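Local structure of diaminopropionate ammonia-lyase (Escherichia coli, 4D9M) at residues I334-S339 and V373-G378. The protein catalyses the pyridoxal phosphate-dependent alpha,beta-elimination of both L- and D-2,3-diaminopropionate, yielding pyruvate and ammonia, and works as a homodimer. Numbering follows the deposited sequence.
Sequences IISGES and VISTEG. With 0JO (2-{[(E)-{3-hydroxy-2-methyl-5-[(phosphonooxy)methyl]pyridin-4-yl}methylidene]amino}prop-2-enoic acid), chain D.
Gly337 and Glu377 meet through their backbones beyond the methyl-bearing edge of the cofactor ring, where the loop after strand 370-375 passes the start of helix 338-351 in this fold type II enzyme, related to the beta subunit of tryptophan synthase. Gly337 N donates to Glu377 O at 2.8 Å, nearly straight at the hydrogen (171°) but from above the carbonyl plane. This is the tight part: a CB on Gly337 would run into both Glu377 OE2 and Gly378 O, which explains the glycine. Next to it the small serines fit closely, and Ser336 OG and Ser375 OG share a 2.7 Å hydrogen bond; with chi1 at -163° the Ser375 hydroxyl swings away from its own backbone N to reach Ser336. Packing is looser toward Ile335: its O takes a CA-H...O contact from Gly378 CA (3.3 Å) and a water bridges that O and Ser375 OG, but the side chain, on the more open side, turns its tip from segment 373-378. At the cofactor side, Glu377 CG lies 3.3 Å from methyl C2A of the bound aminoacrylate intermediate, while OE1 is hydrogen-bonded to Asn122 and Thr380. Glu377 OE2 comes within 4.1 Å of like-charged Glu338 OE2, the carboxylates nearly perpendicular. Replacing Glu377 by an alanine would probably leave Asn122 and Thr380 without this partner and open a gap beside the methyl. Thr376 OG1 donates to pyridine N1 of the ligand at 2.8 Å.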
loop_
_atom_site.group_PDB
_atom_site.type_symbol
_atom_site.label_atom_id
_atom_site.label_comp_id
_atom_site.label_asym_id
_atom_site.label_seq_id
_atom_site.Cartn_x
_atom_site.Cartn_y
_atom_site.Cartn_z
ATOM N N ILE B 334 6.641 4.975 -0.068
ATOM C CA ILE B 334 6.788 5.951 1.008
ATOM C C ILE B 334 5.728 5.734 2.101
ATOM O O ILE B 334 4.520 5.688 1.821
ATOM C CB ILE B 334 6.689 7.400 0.481
ATOM C CG1 ILE B 334 7.852 7.718 -0.465
ATOM C CG2 ILE B 334 6.636 8.398 1.633
ATOM C CD1 ILE B 334 7.608 8.916 -1.363
ATOM N N ILE B 335 6.187 5.610 3.345
ATOM C CA ILE B 335 5.284 5.583 4.496
ATOM C C ILE B 335 4.931 7.031 4.826
ATOM O O ILE B 335 5.804 7.818 5.206
ATOM C CB ILE B 335 5.913 4.879 5.732
ATOM C CG1 ILE B 335 6.542 3.522 5.371
ATOM C CG2 ILE B 335 4.884 4.708 6.834
ATOM C CD1 ILE B 335 5.630 2.562 4.629
ATOM N N SER B 336 3.662 7.390 4.654
ATOM C CA SER B 336 3.225 8.762 4.900
ATOM C C SER B 336 1.978 8.810 5.773
ATOM O O SER B 336 0.989 8.142 5.474
ATOM C CB SER B 336 2.954 9.485 3.580
ATOM O OG SER B 336 2.813 10.888 3.785
ATOM N N GLY B 337 2.030 9.619 6.833
ATOM C CA GLY B 337 0.915 9.762 7.782
ATOM C C GLY B 337 -0.168 10.703 7.291
ATOM O O GLY B 337 -0.028 11.325 6.228
ATOM N N GLU B 338 -1.246 10.813 8.069
ATOM C CA GLU B 338 -2.426 11.598 7.684
ATOM C C GLU B 338 -2.083 13.039 7.283
ATOM O O GLU B 338 -2.460 13.500 6.196
ATOM C CB GLU B 338 -3.474 11.599 8.796
ATOM C CG GLU B 338 -3.868 10.220 9.310
ATOM C CD GLU B 338 -2.906 9.662 10.357
ATOM O OE1 GLU B 338 -2.640 8.439 10.313
ATOM O OE2 GLU B 338 -2.414 10.438 11.220
ATOM N N SER B 339 -1.356 13.733 8.158
ATOM C CA SER B 339 -0.900 15.092 7.886
ATOM C C SER B 339 0.210 15.119 6.839
ATOM O O SER B 339 0.453 16.150 6.205
ATOM C CB SER B 339 -0.408 15.757 9.173
ATOM O OG SER B 339 -1.469 15.922 10.088
ATOM N N VAL B 373 6.523 17.875 -3.387
ATOM C CA VAL B 373 5.595 17.515 -2.324
ATOM C C VAL B 373 6.413 17.197 -1.066
ATOM O O VAL B 373 7.473 16.560 -1.147
ATOM C CB VAL B 373 4.779 16.257 -2.710
ATOM C CG1 VAL B 373 3.790 15.888 -1.611
ATOM C CG2 VAL B 373 4.056 16.452 -4.038
ATOM N N ILE B 374 5.916 17.634 0.091
ATOM C CA ILE B 374 6.577 17.349 1.366
ATOM C C ILE B 374 5.795 16.303 2.151
ATOM O O ILE B 374 4.683 16.572 2.626
ATOM C CB ILE B 374 6.758 18.623 2.238
ATOM C CG1 ILE B 374 7.244 19.818 1.399
ATOM C CG2 ILE B 374 7.678 18.345 3.426
ATOM C CD1 ILE B 374 8.587 19.616 0.726
ATOM N N SER B 375 6.364 15.105 2.261
ATOM C CA SER B 375 5.812 14.087 3.156
ATOM C C SER B 375 6.343 14.367 4.553
ATOM O O SER B 375 7.454 13.961 4.908
ATOM C CB SER B 375 6.185 12.678 2.713
ATOM O OG SER B 375 5.351 11.729 3.347
ATOM N N THR B 376 5.535 15.079 5.329
ATOM C CA THR B 376 5.981 15.673 6.579
ATOM C C THR B 376 6.164 14.662 7.724
ATOM O O THR B 376 6.921 14.922 8.657
ATOM C CB THR B 376 5.055 16.835 7.010
ATOM O OG1 THR B 376 3.686 16.412 6.972
ATOM C CG2 THR B 376 5.222 18.031 6.087
ATOM N N GLU B 377 5.483 13.519 7.642
ATOM C CA GLU B 377 5.618 12.451 8.639
ATOM C C GLU B 377 5.300 11.060 8.073
ATOM O O GLU B 377 4.524 10.922 7.131
ATOM C CB GLU B 377 4.707 12.716 9.841
ATOM C CG GLU B 377 3.237 12.821 9.467
ATOM C CD GLU B 377 2.291 12.619 10.631
ATOM O OE1 GLU B 377 2.710 12.748 11.811
ATOM O OE2 GLU B 377 1.108 12.335 10.353
ATOM N N GLY B 378 5.895 10.034 8.675
ATOM C CA GLY B 378 5.535 8.656 8.382
ATOM C C GLY B 378 4.351 8.182 9.206
ATOM O O GLY B 378 3.472 8.971 9.559
HETATM O O 0JO D . 3.633 18.718 15.873
HETATM C C 0JO D . 2.635 19.412 16.175
HETATM O OXT 0JO D . 2.308 19.625 17.373
HETATM C CA 0JO D . 1.836 19.977 15.083
HETATM C CB 0JO D . 0.930 20.931 15.276
HETATM N N 0JO D . 2.054 19.462 13.861
HETATM C C4A 0JO D . 2.051 20.113 12.771
HETATM C C4 0JO D . 2.320 19.400 11.492
HETATM C C3 0JO D . 2.755 18.079 11.505
HETATM O O3 0JO D . 2.935 17.409 12.681
HETATM C C2 0JO D . 3.004 17.434 10.299
HETATM C C2A 0JO D . 3.470 16.012 10.293
HETATM N N1 0JO D . 2.838 18.063 9.115
HETATM C C6 0JO D . 2.429 19.337 9.077
HETATM C C5 0JO D . 2.159 20.028 10.255
HETATM C C5A 0JO D . 1.693 21.456 10.135
HETATM O OP4 0JO D . 2.784 22.324 10.399
HETATM P P 0JO D . 2.495 23.790 10.977
HETATM O OP3 0JO D . 1.542 24.399 9.983
HETATM O OP1 0JO D . 3.872 24.399 11.013
HETATM O OP2 0JO D . 1.854 23.554 12.327
HETATM O O HOH W 1 6.989 10.247 5.059
#